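Local coordinates for nisin biosynthesis protein NisC (Lactococcus lactis subsp. lactis, PDB 2G0D) that catalyses, as the zinc-dependent lantibiotic cyclase of nisin biosynthesis, the formation of the thioether rings of the peptide, at residues L330-N342 and W395-K407. Residues are numbered along the deposited sequence; the frame is centred on the assembly and turned at random.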
loop_
_atom_site.group_PDB
_atom_site.type_symbol
_atom_site.label_atom_id
_atom_site.label_comp_id
_atom_site.label_asym_id
_atom_site.label_seq_id
_atom_site.Cartn_x
_atom_site.Cartn_y
_atom_site.Cartn_z
ATOM N N LEU A 330 4.386 6.954 -8.267
ATOM C CA LEU A 330 5.804 7.412 -8.221
ATOM C C LEU A 330 5.900 8.808 -7.618
ATOM O O LEU A 330 6.689 9.079 -6.719
ATOM C CB LEU A 330 6.367 7.408 -9.657
ATOM C CG LEU A 330 7.125 6.131 -10.085
ATOM C CD1 LEU A 330 6.228 4.905 -10.016
ATOM C CD2 LEU A 330 7.796 6.250 -11.471
ATOM N N ILE A 331 5.067 9.709 -8.124
ATOM C CA ILE A 331 5.006 11.065 -7.624
ATOM C C ILE A 331 4.704 11.128 -6.111
ATOM O O ILE A 331 5.357 11.857 -5.363
ATOM C CB ILE A 331 4.016 11.917 -8.507
ATOM C CG1 ILE A 331 4.631 12.158 -9.896
ATOM C CG2 ILE A 331 3.660 13.264 -7.868
ATOM C CD1 ILE A 331 5.927 13.050 -9.931
ATOM N N GLU A 332 3.733 10.356 -5.656
ATOM C CA GLU A 332 3.374 10.376 -4.254
ATOM C C GLU A 332 4.465 9.842 -3.324
ATOM O O GLU A 332 4.585 10.281 -2.157
ATOM C CB GLU A 332 2.051 9.635 -4.002
ATOM C CG GLU A 332 1.511 9.952 -2.601
ATOM C CD GLU A 332 0.968 11.378 -2.470
ATOM O OE1 GLU A 332 0.670 11.987 -3.521
ATOM O OE2 GLU A 332 0.807 11.890 -1.324
ATOM N N ILE A 333 5.204 8.852 -3.825
ATOM C CA ILE A 333 6.400 8.383 -3.140
ATOM C C ILE A 333 7.473 9.482 -3.026
ATOM O O ILE A 333 8.054 9.655 -1.949
ATOM C CB ILE A 333 6.974 7.133 -3.825
ATOM C CG1 ILE A 333 5.976 5.974 -3.730
ATOM C CG2 ILE A 333 8.298 6.743 -3.162
ATOM C CD1 ILE A 333 6.162 4.900 -4.814
ATOM N N CYS A 334 7.733 10.219 -4.120
ATOM C CA CYS A 334 8.654 11.363 -4.067
ATOM C C CYS A 334 8.194 12.398 -3.047
ATOM O O CYS A 334 9.006 13.012 -2.360
ATOM C CB CYS A 334 8.756 12.060 -5.422
ATOM S SG CYS A 334 9.450 11.049 -6.745
ATOM N N SER A 335 6.892 12.616 -2.974
ATOM C CA SER A 335 6.368 13.619 -2.084
ATOM C C SER A 335 6.589 13.169 -0.617
ATOM O O SER A 335 6.871 13.995 0.274
ATOM C CB SER A 335 4.895 13.846 -2.397
ATOM O OG SER A 335 4.372 14.851 -1.571
ATOM N N LEU A 336 6.467 11.865 -0.388
ATOM C CA LEU A 336 6.782 11.305 0.917
ATOM C C LEU A 336 8.270 11.424 1.281
ATOM O O LEU A 336 8.588 11.867 2.386
ATOM C CB LEU A 336 6.277 9.858 1.092
ATOM C CG LEU A 336 6.828 9.428 2.450
ATOM C CD1 LEU A 336 5.856 9.676 3.611
ATOM C CD2 LEU A 336 7.374 8.031 2.444
ATOM N N PHE A 337 9.171 11.048 0.371
ATOM C CA PHE A 337 10.611 11.336 0.555
ATOM C C PHE A 337 10.912 12.785 0.951
ATOM O O PHE A 337 11.673 13.035 1.892
ATOM C CB PHE A 337 11.398 11.008 -0.700
ATOM C CG PHE A 337 11.864 9.599 -0.777
ATOM C CD1 PHE A 337 10.960 8.549 -0.990
ATOM C CD2 PHE A 337 13.230 9.306 -0.655
ATOM C CE1 PHE A 337 11.416 7.230 -1.067
ATOM C CE2 PHE A 337 13.689 8.004 -0.737
ATOM C CZ PHE A 337 12.790 6.961 -0.954
ATOM N N LYS A 338 10.317 13.739 0.228
ATOM C CA LYS A 338 10.546 15.164 0.483
ATOM C C LYS A 338 10.057 15.572 1.879
ATOM O O LYS A 338 10.754 16.265 2.603
ATOM C CB LYS A 338 9.852 16.009 -0.589
ATOM C CG LYS A 338 10.153 17.489 -0.484
ATOM C CD LYS A 338 9.336 18.308 -1.452
ATOM C CE LYS A 338 9.663 19.786 -1.294
ATOM N NZ LYS A 338 11.030 20.099 -1.807
ATOM N N ARG A 339 8.849 15.126 2.234
ATOM C CA ARG A 339 8.266 15.317 3.556
ATOM C C ARG A 339 9.170 14.791 4.693
ATOM O O ARG A 339 9.302 15.453 5.714
ATOM C CB ARG A 339 6.896 14.611 3.625
ATOM C CG ARG A 339 6.032 14.987 4.849
ATOM C CD ARG A 339 4.522 15.020 4.486
ATOM N NE ARG A 339 4.251 13.791 3.814
ATOM C CZ ARG A 339 4.030 13.643 2.513
ATOM N NH1 ARG A 339 3.937 14.671 1.674
ATOM N NH2 ARG A 339 3.891 12.421 2.070
ATOM N N LEU A 340 9.762 13.600 4.538
ATOM C CA LEU A 340 10.549 13.021 5.647
ATOM C C LEU A 340 12.009 13.523 5.693
ATOM O O LEU A 340 12.566 13.706 6.771
ATOM C CB LEU A 340 10.502 11.489 5.643
ATOM C CG LEU A 340 9.128 10.802 5.829
ATOM C CD1 LEU A 340 9.264 9.291 5.817
ATOM C CD2 LEU A 340 8.399 11.274 7.086
ATOM N N LEU A 341 12.588 13.779 4.519
ATOM C CA LEU A 341 14.018 14.080 4.365
ATOM C C LEU A 341 14.306 15.544 4.029
ATOM O O LEU A 341 15.448 16.009 4.138
ATOM C CB LEU A 341 14.626 13.156 3.296
ATOM C CG LEU A 341 14.477 11.635 3.532
ATOM C CD1 LEU A 341 15.307 10.829 2.526
ATOM C CD2 LEU A 341 14.905 11.255 4.927
ATOM N N ASN A 342 13.273 16.278 3.623
ATOM C CA ASN A 342 13.460 17.634 3.131
ATOM C C ASN A 342 14.422 17.660 1.959
ATOM O O ASN A 342 15.167 18.615 1.769
ATOM C CB ASN A 342 13.924 18.574 4.247
ATOM C CG ASN A 342 12.948 18.612 5.403
ATOM O OD1 ASN A 342 13.311 18.323 6.559
ATOM N ND2 ASN A 342 11.693 18.948 5.103
ATOM N N TRP A 395 -5.443 8.280 4.132
ATOM C CA TRP A 395 -5.370 7.540 2.852
ATOM C C TRP A 395 -3.985 7.004 2.516
ATOM O O TRP A 395 -3.860 5.909 1.952
ATOM C CB TRP A 395 -5.881 8.372 1.661
ATOM C CG TRP A 395 -4.998 9.533 1.220
ATOM C CD1 TRP A 395 -4.903 10.774 1.820
ATOM C CD2 TRP A 395 -4.150 9.587 0.056
ATOM N NE1 TRP A 395 -4.047 11.571 1.105
ATOM C CE2 TRP A 395 -3.568 10.878 0.026
ATOM C CE3 TRP A 395 -3.824 8.668 -0.968
ATOM C CZ2 TRP A 395 -2.673 11.281 -0.984
ATOM C CZ3 TRP A 395 -2.939 9.072 -1.972
ATOM C CH2 TRP A 395 -2.364 10.366 -1.964
ATOM N N ARG A 396 -2.952 7.779 2.845
ATOM C CA ARG A 396 -1.544 7.409 2.557
ATOM C C ARG A 396 -1.062 6.115 3.197
ATOM O O ARG A 396 -0.141 5.464 2.676
ATOM C CB ARG A 396 -0.592 8.559 2.955
ATOM C CG ARG A 396 -0.507 9.650 1.906
ATOM C CD ARG A 396 0.224 10.932 2.427
ATOM N NE ARG A 396 0.266 11.958 1.366
ATOM C CZ ARG A 396 0.522 13.257 1.532
ATOM N NH1 ARG A 396 0.502 14.043 0.451
ATOM N NH2 ARG A 396 0.784 13.787 2.747
ATOM N N GLN A 397 -1.695 5.758 4.329
ATOM C CA GLN A 397 -1.429 4.513 5.040
ATOM C C GLN A 397 -1.586 3.315 4.127
ATOM O O GLN A 397 -0.859 2.332 4.261
ATOM C CB GLN A 397 -2.382 4.360 6.235
ATOM C CG GLN A 397 -1.854 3.474 7.379
ATOM C CD GLN A 397 -0.709 4.147 8.191
ATOM O OE1 GLN A 397 -0.092 3.529 9.092
ATOM N NE2 GLN A 397 -0.433 5.389 7.875
ATOM N N ALA A 398 -2.553 3.384 3.221
ATOM C CA ALA A 398 -2.858 2.275 2.319
ATOM C C ALA A 398 -1.718 1.999 1.323
ATOM O O ALA A 398 -1.648 0.919 0.733
ATOM C CB ALA A 398 -4.143 2.570 1.564
ATOM N N LEU A 399 -0.853 2.995 1.133
ATOM C CA LEU A 399 0.301 2.915 0.228
ATOM C C LEU A 399 1.607 2.746 0.976
ATOM O O LEU A 399 2.670 2.787 0.370
ATOM C CB LEU A 399 0.369 4.181 -0.640
ATOM C CG LEU A 399 -0.753 4.409 -1.664
ATOM C CD1 LEU A 399 -0.536 5.720 -2.453
ATOM C CD2 LEU A 399 -0.836 3.251 -2.630
ATOM N N LEU A 400 1.521 2.569 2.296
ATOM C CA LEU A 400 2.695 2.521 3.196
ATOM C C LEU A 400 3.528 3.777 3.081
ATOM O O LEU A 400 4.776 3.737 3.100
ATOM C CB LEU A 400 3.594 1.280 2.956
ATOM C CG LEU A 400 2.979 -0.128 2.879
ATOM C CD1 LEU A 400 4.100 -1.189 2.748
ATOM C CD2 LEU A 400 2.013 -0.459 4.046
ATOM N N LEU A 401 2.843 4.904 2.992
ATOM C CA LEU A 401 3.503 6.204 3.006
ATOM C C LEU A 401 3.198 6.767 4.368
ATOM O O LEU A 401 2.059 7.144 4.653
ATOM C CB LEU A 401 2.977 7.095 1.883
ATOM C CG LEU A 401 3.140 6.483 0.497
ATOM C CD1 LEU A 401 2.521 7.387 -0.628
ATOM C CD2 LEU A 401 4.625 6.098 0.174
ATOM N N PHE A 402 4.221 6.768 5.226
ATOM C CA PHE A 402 4.045 6.981 6.659
ATOM C C PHE A 402 4.558 8.378 7.046
ATOM O O PHE A 402 5.751 8.552 7.343
ATOM C CB PHE A 402 4.828 5.892 7.411
ATOM C CG PHE A 402 4.375 4.470 7.108
ATOM C CD1 PHE A 402 3.017 4.103 7.219
ATOM C CD2 PHE A 402 5.317 3.478 6.795
ATOM C CE1 PHE A 402 2.585 2.781 6.968
ATOM C CE2 PHE A 402 4.913 2.156 6.534
ATOM C CZ PHE A 402 3.536 1.793 6.661
ATOM N N ASP A 403 3.639 9.360 7.019
ATOM C CA ASP A 403 3.920 10.763 7.312
ATOM C C ASP A 403 4.375 10.953 8.740
ATOM O O ASP A 403 5.072 11.933 9.032
ATOM C CB ASP A 403 2.691 11.661 7.099
ATOM C CG ASP A 403 2.354 11.886 5.624
ATOM O OD1 ASP A 403 3.066 11.353 4.717
ATOM O OD2 ASP A 403 1.335 12.581 5.382
ATOM N N ASP A 404 4.005 10.011 9.610
ATOM C CA ASP A 404 4.366 10.032 11.046
ATOM C C ASP A 404 5.612 9.229 11.404
ATOM O O ASP A 404 5.916 9.058 12.594
ATOM C CB ASP A 404 3.192 9.512 11.889
ATOM C CG ASP A 404 2.854 8.036 11.589
ATOM O OD1 ASP A 404 3.129 7.543 10.463
ATOM O OD2 ASP A 404 2.283 7.365 12.476
ATOM N N PHE A 405 6.340 8.763 10.390
ATOM C CA PHE A 405 7.451 7.864 10.590
ATOM C C PHE A 405 8.493 8.431 11.577
ATOM O O PHE A 405 9.184 7.671 12.258
ATOM C CB PHE A 405 8.141 7.509 9.246
ATOM C CG PHE A 405 8.904 6.205 9.293
ATOM C CD1 PHE A 405 8.266 4.997 8.998
ATOM C CD2 PHE A 405 10.252 6.175 9.664
ATOM C CE1 PHE A 405 8.959 3.756 9.081
ATOM C CE2 PHE A 405 10.943 4.954 9.742
ATOM C CZ PHE A 405 10.281 3.740 9.465
ATOM N N LEU A 406 8.617 9.754 11.627
ATOM C CA LEU A 406 9.629 10.390 12.472
ATOM C C LEU A 406 8.987 11.181 13.591
ATOM O O LEU A 406 9.636 12.011 14.206
ATOM C CB LEU A 406 10.587 11.268 11.649
ATOM C CG LEU A 406 11.429 10.522 10.605
ATOM C CD1 LEU A 406 11.964 11.498 9.515
ATOM C CD2 LEU A 406 12.565 9.719 11.261
ATOM N N LYS A 407 7.701 10.930 13.840
ATOM C CA LYS A 407 7.013 11.573 14.964
ATOM C C LYS A 407 7.174 10.767 16.244
ATOM O O LYS A 407 6.860 11.252 17.338
ATOM C CB LYS A 407 5.530 11.784 14.651
ATOM C CG LYS A 407 5.251 12.721 13.476
ATOM C CD LYS A 407 5.994 14.026 13.596
ATOM C CE LYS A 407 5.746 14.876 12.365
ATOM N NZ LYS A 407 6.377 16.198 12.515
#
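Glu332, Arg339, Arg396 and Asp403 form a four-membered salt-bridge network that ties helix 327-341 of the alpha toroid to the C-terminal segment following helix 376-387. Arg396 grips Glu332 side-on, with NE (2.7 Å) and NH1 both directed at OE2, which they meet nearly along its C-O bond, though the oxygen lies somewhat off the guanidinium plane. On the neighbouring charge pair, Arg339 sends NE and NH2 to Asp403 OD1, at 3.0 Å from NH2; the bond from NE is weak. The guanidinium of Arg339 lies flat on that of Arg396, centres 3.7 Å apart and planes 7° apart, and the two carboxylates probably offset the charge of this like-charged stack.

Next to the network, Leu401 CD1 packs 3.4 Å from Glu332 CG, while its CD2 meets Ile333 and Leu336. Farther along the helix, the methyls of Leu340 rest against the backbone of the turn 402-405 and the CB of Phe405. Leu336 and Leu401 also touch Tyr290 and Leu286 of helix 281-294, so that this helix packs against the same apolar patch.

Two further bonds hold the arginines in place. Arg339, its chain bent at chi2 and chi3, turns back to donate from NH1 to the second-shell Ser335 OG one helical turn earlier. Arg396 runs extended from CG to NE, its CG over the centre of one face of the Trp395 ring, and a salt bridge completes the network: its NH2 donates nearly in the guanidinium plane to the syn side of Asp403 OD2, 2.9 Å away.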